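PDB 3PSQ: hypothetical exported protein from Streptococcus pyogenes, which acts as a class B sortase in pilus assembly, probably a cysteine transpeptidase that joins pilin subunits through an acyl-thioester intermediate. Local coordinates for residues F76-Y79 against R80-V83; V101-G104 against E105-N108; P151-V154 against D155-S158; L163-I166 against K167-V171. All coordinates share one frame; numbering follows the deposited sequence.

Contact 1 (F76-Y79 against R80-V83); sequences FLDY and RNKV
R80 folds back on D78 in a side-on salt bridge, NE meeting OD1 at 2.9 Å and NH2 meeting OD2 at 2.8 Å. Carboxylate and guanidinium are nearly coplanar, 13° apart, and both bonds are almost straight, so the pair of bonds fixes the rotation of each group. OD1 of D78 also takes the backbone N of R80 at 2.7 Å, on its anti side, which makes an Asx turn, and OD2 has a second donor in N57 ND2. Around it the backbone closes a type I turn, with N81 N bonded to D78 O at 3.0 Å.

Y79 adds a CH-pi contact. CG of R80 sits over one face of the ring, 3.6 Å from its centroid. The bend at chi3 (-67°) turns NE toward D78 OD1 while the guanidinium stays nearly parallel to the ring, 8° apart, with CE2 of Y79 above one of its faces.

L77 packs on N81, the side chains crossing at about a right angle; its CG, CD1 and CD2 each lie 3.9 Å from N81 CB. The amide itself is tied outside the turn, ND2 to Y89 O and D87 OD2, OD1 to L91 N.

The turn leaves strand 76-77, which runs between strands 48-53 and 89-93, while P151 of helix 151-155 packs on D78, R80 and N81.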
loop_
_atom_site.group_PDB
_atom_site.type_symbol
_atom_site.label_atom_id
_atom_site.label_comp_id
_atom_site.label_asym_id
_atom_site.label_seq_id
_atom_site.Cartn_x
_atom_site.Cartn_y
_atom_site.Cartn_z
ATOM N N PHE A 76 2.185 -1.175 7.274
ATOM C CA PHE A 76 0.970 -0.771 8.017
ATOM C C PHE A 76 -0.024 0.016 7.146
ATOM O O PHE A 76 0.370 0.822 6.317
ATOM C CB PHE A 76 1.371 0.069 9.240
ATOM C CG PHE A 76 2.076 1.363 8.885
ATOM C CD1 PHE A 76 1.355 2.537 8.709
ATOM C CD2 PHE A 76 3.465 1.391 8.687
ATOM C CE1 PHE A 76 2.032 3.747 8.416
ATOM C CE2 PHE A 76 4.122 2.585 8.380
ATOM C CZ PHE A 76 3.407 3.740 8.177
ATOM N N LEU A 77 -1.313 -0.219 7.364
ATOM C CA LEU A 77 -2.356 0.606 6.804
ATOM C C LEU A 77 -2.386 1.934 7.540
ATOM O O LEU A 77 -2.374 1.966 8.773
ATOM C CB LEU A 77 -3.724 -0.082 6.965
ATOM C CG LEU A 77 -4.948 0.701 6.441
ATOM C CD1 LEU A 77 -4.859 0.902 4.925
ATOM C CD2 LEU A 77 -6.263 0.036 6.764
ATOM N N ASP A 78 -2.478 3.028 6.796
ATOM C CA ASP A 78 -2.602 4.340 7.408
ATOM C C ASP A 78 -3.641 4.349 8.562
ATOM O O ASP A 78 -4.765 3.846 8.370
ATOM C CB ASP A 78 -2.952 5.382 6.335
ATOM C CG ASP A 78 -2.935 6.800 6.874
ATOM O OD1 ASP A 78 -3.819 7.174 7.656
ATOM O OD2 ASP A 78 -2.021 7.553 6.532
ATOM N N TYR A 79 -3.280 4.935 9.720
ATOM C CA TYR A 79 -4.159 4.988 10.858
ATOM C C TYR A 79 -5.514 5.661 10.601
ATOM O O TYR A 79 -6.455 5.447 11.376
ATOM C CB TYR A 79 -3.503 5.615 12.097
ATOM C CG TYR A 79 -3.588 7.138 12.176
ATOM C CD1 TYR A 79 -4.587 7.786 12.945
ATOM C CD2 TYR A 79 -2.691 7.932 11.460
ATOM C CE1 TYR A 79 -4.645 9.174 13.008
ATOM C CE2 TYR A 79 -2.736 9.305 11.520
ATOM C CZ TYR A 79 -3.709 9.926 12.290
ATOM O OH TYR A 79 -3.712 11.298 12.289
ATOM N N ARG A 80 -5.614 6.455 9.544
ATOM C CA ARG A 80 -6.844 7.207 9.280
ATOM C C ARG A 80 -7.804 6.432 8.379
ATOM O O ARG A 80 -8.866 6.911 8.105
ATOM C CB ARG A 80 -6.545 8.551 8.615
ATOM C CG ARG A 80 -5.863 9.562 9.522
ATOM C CD ARG A 80 -5.131 10.623 8.710
ATOM N NE ARG A 80 -3.994 10.101 7.964
ATOM C CZ ARG A 80 -3.020 10.861 7.453
ATOM N NH1 ARG A 80 -3.041 12.187 7.617
ATOM N NH2 ARG A 80 -2.013 10.308 6.762
ATOM N N ASN A 81 -7.431 5.238 7.925
ATOM C CA ASN A 81 -8.245 4.490 6.989
ATOM C C ASN A 81 -9.175 3.544 7.697
ATOM O O ASN A 81 -8.891 3.101 8.805
ATOM C CB ASN A 81 -7.351 3.684 6.038
ATOM C CG ASN A 81 -6.913 4.466 4.837
ATOM O OD1 ASN A 81 -5.709 4.527 4.522
ATOM N ND2 ASN A 81 -7.874 5.053 4.124
ATOM N N LYS A 82 -10.289 3.209 7.044
ATOM C CA LYS A 82 -11.160 2.098 7.503
ATOM C C LYS A 82 -10.501 0.764 7.183
ATOM O O LYS A 82 -10.006 0.597 6.065
ATOM C CB LYS A 82 -12.509 2.134 6.775
ATOM C CG LYS A 82 -13.465 3.201 7.272
ATOM C CD LYS A 82 -14.640 3.322 6.319
ATOM C CE LYS A 82 -15.586 4.434 6.761
ATOM N NZ LYS A 82 -16.111 4.053 8.104
ATOM N N VAL A 83 -10.505 -0.164 8.143
ATOM C CA VAL A 83 -9.881 -1.482 7.959
ATOM C C VAL A 83 -10.571 -2.320 6.882
ATOM O O VAL A 83 -10.010 -3.299 6.362
ATOM C CB VAL A 83 -9.809 -2.284 9.276
ATOM C CG1 VAL A 83 -8.846 -1.604 10.262
ATOM C CG2 VAL A 83 -11.197 -2.484 9.906
#

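Contact 2 (V101-G104 against E105-N108); sequences VMFG and ELPN
L106 reaches back alongside F103, the two side chains pointing the same way. Its CB starts 3.8 Å from the carbonyl oxygen of F103, and CG stays close to that oxygen while approaching F103 CB at 4.0 Å. From there CD1 goes on to the ring itself, 3.7 Å from CD2 of F103 and about as near to CG. With chi1 at -73°, CG of L106 lies beside its own backbone N, which sends the branch toward the aromatic side chain. The methyl stands 4.1 Å from the ring centroid, 30° off the normal, so this CH-pi contact is off-centre and oblique.

The backbone beneath is a type I turn from F103 to L106, held by a weak bond from L106 N to F103 O of 3.3 Å. P107 CD lies 3.3 Å from G104 O.

A water links the helix end to the turn. It accepts from E105 N at 2.8 Å and donates to both M102 O and E105 OE1. The carboxylate thus closes over its own residue's amide through the water, while OE1 is also bound by H46 N. The same water ties M102 O, which Y49 OH also binds, to the amide of E105.

Here a type I turn joins the end of helix 96-102 to the 3-10 segment that starts at L106. In this sortase it follows helix 96-102, which begins directly after H95, the predicted catalytic histidine, and it sets the side chain of F103 about 8 Å from that of C190, the predicted nucleophile.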
loop_
_atom_site.group_PDB
_atom_site.type_symbol
_atom_site.label_atom_id
_atom_site.label_comp_id
_atom_site.label_asym_id
_atom_site.label_seq_id
_atom_site.Cartn_x
_atom_site.Cartn_y
_atom_site.Cartn_z
ATOM N N VAL A 101 13.271 -3.947 3.876
ATOM C CA VAL A 101 13.140 -5.376 4.171
ATOM C C VAL A 101 11.970 -6.082 3.424
ATOM O O VAL A 101 12.144 -7.198 2.906
ATOM C CB VAL A 101 13.068 -5.634 5.685
ATOM C CG1 VAL A 101 12.881 -7.135 5.986
ATOM C CG2 VAL A 101 14.373 -5.083 6.388
ATOM N N MET A 102 10.803 -5.417 3.338
ATOM C CA MET A 102 9.597 -6.076 2.856
ATOM C C MET A 102 9.093 -5.624 1.484
ATOM O O MET A 102 8.528 -6.431 0.737
ATOM C CB MET A 102 8.490 -6.001 3.910
ATOM C CG MET A 102 8.912 -6.587 5.246
ATOM S SD MET A 102 7.808 -6.154 6.615
ATOM C CE MET A 102 6.370 -7.136 6.183
ATOM N N PHE A 103 9.319 -4.358 1.156
ATOM C CA PHE A 103 8.862 -3.744 -0.086
ATOM C C PHE A 103 10.030 -3.445 -1.015
ATOM O O PHE A 103 9.959 -2.500 -1.789
ATOM C CB PHE A 103 8.123 -2.407 0.208
ATOM C CG PHE A 103 6.620 -2.548 0.577
ATOM C CD1 PHE A 103 5.953 -3.744 0.485
ATOM C CD2 PHE A 103 5.873 -1.413 0.954
ATOM C CE1 PHE A 103 4.540 -3.842 0.792
ATOM C CE2 PHE A 103 4.496 -1.498 1.295
ATOM C CZ PHE A 103 3.833 -2.717 1.195
ATOM N N GLY A 104 11.129 -4.193 -0.911
ATOM C CA GLY A 104 12.277 -3.933 -1.777
ATOM C C GLY A 104 11.975 -4.169 -3.256
ATOM O O GLY A 104 12.685 -3.665 -4.115
ATOM N N GLU A 105 10.954 -4.973 -3.573
ATOM C CA GLU A 105 10.624 -5.223 -4.990
ATOM C C GLU A 105 9.725 -4.184 -5.661
ATOM O O GLU A 105 9.575 -4.204 -6.894
ATOM C CB GLU A 105 9.963 -6.583 -5.141
ATOM C CG GLU A 105 10.884 -7.753 -4.784
ATOM C CD GLU A 105 10.103 -8.990 -4.431
ATOM O OE1 GLU A 105 9.427 -9.003 -3.403
ATOM O OE2 GLU A 105 10.151 -9.977 -5.174
ATOM N N LEU A 106 9.128 -3.264 -4.893
ATOM C CA LEU A 106 8.189 -2.289 -5.499
ATOM C C LEU A 106 8.784 -1.570 -6.732
ATOM O O LEU A 106 8.069 -1.345 -7.706
ATOM C CB LEU A 106 7.623 -1.291 -4.477
ATOM C CG LEU A 106 6.587 -1.799 -3.466
ATOM C CD1 LEU A 106 5.981 -0.656 -2.648
ATOM C CD2 LEU A 106 5.492 -2.632 -4.144
ATOM N N PRO A 107 10.077 -1.207 -6.688
ATOM C CA PRO A 107 10.632 -0.498 -7.835
ATOM C C PRO A 107 10.668 -1.326 -9.145
ATOM O O PRO A 107 10.984 -0.777 -10.198
ATOM C CB PRO A 107 12.063 -0.138 -7.390
ATOM C CG PRO A 107 12.027 -0.184 -5.941
ATOM C CD PRO A 107 11.003 -1.213 -5.544
ATOM N N ASN A 108 10.385 -2.619 -9.073
ATOM C CA ASN A 108 10.259 -3.397 -10.319
ATOM C C ASN A 108 9.119 -2.856 -11.170
ATOM O O ASN A 108 9.125 -3.007 -12.379
ATOM C CB ASN A 108 10.036 -4.891 -10.036
ATOM C CG ASN A 108 11.264 -5.545 -9.401
ATOM O OD1 ASN A 108 12.369 -5.029 -9.521
ATOM N ND2 ASN A 108 11.066 -6.663 -8.711
HETATM O O HOH W 1 9.328 -6.647 -1.938
#

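Contact 3 (P151-V154 against D155-S158); sequences PIDV and DISS
V154 O is gripped twice by S157, from the hydroxyl OG at 2.8 Å and from the backbone N at 3.0 Å. The two donors approach differently: OG lies only 18° from the carbonyl plane, whereas N stands well above it, 63° out. OG can reach because it sits between the backbone N and the carbonyl carbon of S157 (chi1 74°), folded back over the end of the helix. The serine thus terminates the helix with both its main-chain and side-chain donors.

Before this point the helical pattern is still intact. D155 N binds P151 O at 3.0 Å, and CB of D155 lies 3.4 Å from the same oxygen. I156 N bonds to I152 O at 3.2 Å and only weakly to D153 O, consistent with a last turn that begins to tighten.

I156 makes only loose side-chain contacts, its carbons lying against backbone and carboxylate oxygens: CG1 is 3.4 Å from D153 O and CD1 4.2 Å from D153 OD1, the two side chains pointing the same way.

At the start of helix 151-155, N150 OD1 accepts from the amides of I152 and D153. P151 and V154 pack on Y89 of strand 89-93, and P151 also meets the turn that follows strand 76-77. V154 and S157 touch F162 of helix 159-167, and S158 is the N-cap of that second helix.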
loop_
_atom_site.group_PDB
_atom_site.type_symbol
_atom_site.label_atom_id
_atom_site.label_comp_id
_atom_site.label_asym_id
_atom_site.label_seq_id
_atom_site.Cartn_x
_atom_site.Cartn_y
_atom_site.Cartn_z
ATOM N N PRO A 151 -4.929 10.228 3.070
ATOM C CA PRO A 151 -6.194 9.688 2.564
ATOM C C PRO A 151 -7.377 10.653 2.756
ATOM O O PRO A 151 -8.362 10.594 2.034
ATOM C CB PRO A 151 -6.397 8.414 3.401
ATOM C CG PRO A 151 -4.998 8.037 3.866
ATOM C CD PRO A 151 -4.308 9.357 4.087
ATOM N N ILE A 152 -7.281 11.543 3.732
ATOM C CA ILE A 152 -8.355 12.511 3.912
ATOM C C ILE A 152 -8.314 13.529 2.780
ATOM O O ILE A 152 -9.352 13.835 2.190
ATOM C CB ILE A 152 -8.295 13.145 5.298
ATOM C CG1 ILE A 152 -8.657 12.088 6.350
ATOM C CG2 ILE A 152 -9.229 14.331 5.377
ATOM C CD1 ILE A 152 -8.347 12.552 7.830
ATOM N N ASP A 153 -7.112 14.016 2.452
ATOM C CA ASP A 153 -6.948 14.991 1.364
ATOM C C ASP A 153 -7.389 14.383 0.050
ATOM O O ASP A 153 -8.097 15.014 -0.720
ATOM C CB ASP A 153 -5.522 15.567 1.273
ATOM C CG ASP A 153 -5.210 16.539 2.413
ATOM O OD1 ASP A 153 -6.153 17.073 3.034
ATOM O OD2 ASP A 153 -4.013 16.770 2.716
ATOM N N VAL A 154 -7.001 13.145 -0.204
ATOM C CA VAL A 154 -7.494 12.440 -1.382
ATOM C C VAL A 154 -9.034 12.356 -1.418
ATOM O O VAL A 154 -9.663 12.632 -2.444
ATOM C CB VAL A 154 -6.853 11.030 -1.536
ATOM C CG1 VAL A 154 -7.493 10.279 -2.700
ATOM C CG2 VAL A 154 -5.329 11.152 -1.735
ATOM N N ASP A 155 -9.642 11.984 -0.300
ATOM C CA ASP A 155 -11.088 11.823 -0.240
ATOM C C ASP A 155 -11.848 13.108 -0.649
ATOM O O ASP A 155 -12.881 13.011 -1.264
ATOM C CB ASP A 155 -11.534 11.414 1.168
ATOM C CG ASP A 155 -13.037 11.251 1.272
ATOM O OD1 ASP A 155 -13.594 10.477 0.500
ATOM O OD2 ASP A 155 -13.679 11.863 2.144
ATOM N N ILE A 156 -11.327 14.284 -0.287
ATOM C CA ILE A 156 -11.985 15.550 -0.569
ATOM C C ILE A 156 -11.495 16.219 -1.859
ATOM O O ILE A 156 -11.848 17.380 -2.145
ATOM C CB ILE A 156 -11.853 16.563 0.607
ATOM C CG1 ILE A 156 -10.395 16.971 0.846
ATOM C CG2 ILE A 156 -12.501 16.014 1.871
ATOM C CD1 ILE A 156 -10.195 17.691 2.148
ATOM N N SER A 157 -10.711 15.488 -2.651
ATOM C CA SER A 157 -10.255 15.989 -3.949
ATOM C C SER A 157 -11.114 15.366 -5.041
ATOM O O SER A 157 -11.673 14.269 -4.856
ATOM C CB SER A 157 -8.766 15.649 -4.187
ATOM O OG SER A 157 -8.580 14.259 -4.495
ATOM N N SER A 158 -11.208 16.030 -6.186
ATOM C CA SER A 158 -12.021 15.478 -7.274
ATOM C C SER A 158 -11.262 14.336 -7.913
ATOM O O SER A 158 -10.034 14.282 -7.801
ATOM C CB SER A 158 -12.335 16.541 -8.318
ATOM O OG SER A 158 -11.145 17.128 -8.798
#

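Contact 4 (L163-I166 against K167-V171); sequences LNHI and KQKSV. With ZN (zinc ion), chain O.
H165 carries a zinc ion on ND1, at 1.9 Å, with the side chain of K169 passing alongside. The aliphatic CD of K169 comes within 4.2 Å of NE2 of H165, the two side chains crossing at a slant. With CG of H165 anti to the backbone N (chi1 180°), the ring is carried out from the helix toward both the metal and the lysine. NE2 is hydrogen-bonded to D145 OD1; since ND1 gives its lone pair to the metal, this is consistent with NE2 carrying the proton. K169 NZ makes a long, weak ion pair with OD2 of the same aspartate, so the carboxylate of D145 may polarise the zinc-bound imidazole and partly offset the lysine charge.

Around this site helix 159-167 ends and the chain turns, through a type I turn from K167 to S170, into strand 170-173, which pairs antiparallel with strand 130-142 in the sortase beta barrel. Backbone bonds of K169 with Q140 and of V171 with C138 join the two. I166 packs on I139 of strand 130-142 and on Y173.

The helix end is gathered on I166 O. K169 N reaches it at 2.9 Å and S170 OG at 2.9 Å, from opposite faces of the carbonyl plane, so the oxygen is held from above and below. The serine hydroxyl also lies 3.5 Å from CG2 of I166. One turn earlier the helical bonds are regular, K167 N to L163 O at 2.8 Å and Q168 N to N164 O at 3.2 Å, and CB of K167 passes 3.3 Å from the oxygen of L163.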
loop_
_atom_site.group_PDB
_atom_site.type_symbol
_atom_site.label_atom_id
_atom_site.label_comp_id
_atom_site.label_asym_id
_atom_site.label_seq_id
_atom_site.Cartn_x
_atom_site.Cartn_y
_atom_site.Cartn_z
ATOM N N LEU A 163 -6.393 11.837 -10.382
ATOM C CA LEU A 163 -5.796 11.096 -11.485
ATOM C C LEU A 163 -4.738 11.893 -12.249
ATOM O O LEU A 163 -3.746 11.328 -12.701
ATOM C CB LEU A 163 -6.868 10.545 -12.417
ATOM C CG LEU A 163 -7.740 9.415 -11.847
ATOM C CD1 LEU A 163 -8.788 9.070 -12.853
ATOM C CD2 LEU A 163 -6.887 8.186 -11.527
ATOM N N ASN A 164 -4.902 13.206 -12.359
ATOM C CA ASN A 164 -3.904 14.029 -13.047
ATOM C C ASN A 164 -2.659 14.252 -12.200
ATOM O O ASN A 164 -1.539 14.363 -12.731
ATOM C CB ASN A 164 -4.479 15.393 -13.489
ATOM C CG ASN A 164 -3.483 16.209 -14.346
ATOM O OD1 ASN A 164 -2.326 15.795 -14.529
ATOM N ND2 ASN A 164 -3.928 17.358 -14.864
ATOM N N HIS A 165 -2.863 14.370 -10.890
ATOM C CA HIS A 165 -1.762 14.463 -9.953
ATOM C C HIS A 165 -0.880 13.230 -10.093
ATOM O O HIS A 165 0.350 13.330 -10.163
ATOM C CB HIS A 165 -2.279 14.525 -8.515
ATOM C CG HIS A 165 -1.188 14.619 -7.495
ATOM N ND1 HIS A 165 -0.639 15.818 -7.111
ATOM C CD2 HIS A 165 -0.533 13.667 -6.797
ATOM C CE1 HIS A 165 0.293 15.603 -6.199
ATOM N NE2 HIS A 165 0.377 14.306 -5.991
ATOM N N ILE A 166 -1.524 12.071 -10.117
ATOM C CA ILE A 166 -0.849 10.786 -10.250
ATOM C C ILE A 166 -0.163 10.681 -11.612
ATOM O O ILE A 166 1.046 10.481 -11.682
ATOM C CB ILE A 166 -1.841 9.613 -10.062
ATOM C CG1 ILE A 166 -2.218 9.463 -8.594
ATOM C CG2 ILE A 166 -1.269 8.322 -10.639
ATOM C CD1 ILE A 166 -3.426 8.555 -8.388
ATOM N N LYS A 167 -0.944 10.839 -12.685
ATOM C CA LYS A 167 -0.426 10.831 -14.042
ATOM C C LYS A 167 0.913 11.556 -14.231
ATOM O O LYS A 167 1.814 11.023 -14.854
ATOM C CB LYS A 167 -1.454 11.417 -15.012
ATOM C CG LYS A 167 -1.148 11.052 -16.461
ATOM C CD LYS A 167 -2.009 11.800 -17.485
ATOM C CE LYS A 167 -1.425 11.631 -18.931
ATOM N NZ LYS A 167 -2.314 12.190 -20.034
ATOM N N GLN A 168 1.058 12.767 -13.710
ATOM C CA GLN A 168 2.246 13.579 -13.976
ATOM C C GLN A 168 3.466 13.129 -13.165
ATOM O O GLN A 168 4.593 13.593 -13.390
ATOM C CB GLN A 168 1.926 15.058 -13.742
ATOM C CG GLN A 168 2.065 15.550 -12.316
ATOM C CD GLN A 168 3.106 16.629 -12.209
ATOM O OE1 GLN A 168 3.665 16.890 -11.137
ATOM N NE2 GLN A 168 3.374 17.277 -13.338
ATOM N N LYS A 169 3.245 12.230 -12.211
ATOM C CA LYS A 169 4.337 11.709 -11.402
ATOM C C LYS A 169 4.595 10.237 -11.666
ATOM O O LYS A 169 5.402 9.618 -10.984
ATOM C CB LYS A 169 4.063 11.977 -9.919
ATOM C CG LYS A 169 4.290 13.424 -9.617
ATOM C CD LYS A 169 3.858 13.842 -8.262
ATOM C CE LYS A 169 4.113 15.329 -8.126
ATOM N NZ LYS A 169 4.473 15.674 -6.726
ATOM N N SER A 170 3.904 9.685 -12.662
ATOM C CA SER A 170 3.995 8.268 -12.955
ATOM C C SER A 170 5.134 7.937 -13.899
ATOM O O SER A 170 5.391 8.662 -14.860
ATOM C CB SER A 170 2.678 7.748 -13.523
ATOM O OG SER A 170 1.652 7.747 -12.530
ATOM N N VAL A 171 5.823 6.843 -13.594
ATOM C CA VAL A 171 6.853 6.279 -14.459
ATOM C C VAL A 171 6.205 5.225 -15.375
ATOM O O VAL A 171 6.643 5.036 -16.499
ATOM C CB VAL A 171 7.995 5.625 -13.620
ATOM C CG1 VAL A 171 8.995 4.902 -14.516
ATOM C CG2 VAL A 171 8.702 6.669 -12.777
HETATM ZN ZN ZN O . -0.973 17.635 -7.709
#

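Overall arrangement
All four contacts are local turns or helix ends. Contacts 1 and 2 lie nearer the centre of the chain (about 10 and 12 Å from contact centre to chain centre), contacts 3 and 4 farther out (about 16 and 17 Å). Contacts 1 and 3 are joined directly: P151 packs on D78, R80 and N81, and I152 on R80. Contacts 3 and 4 sit on successive helices, and both bind a carbonyl at a helix end with a serine hydroxyl, though contact 4 adds a metal. Contact 2 lies across the chain's centre from contacts 1 and 3, with a water bridge where contact 1 has a salt bridge. Contacts 1 and 4 reach the same sheet, their centres about 23 Å apart.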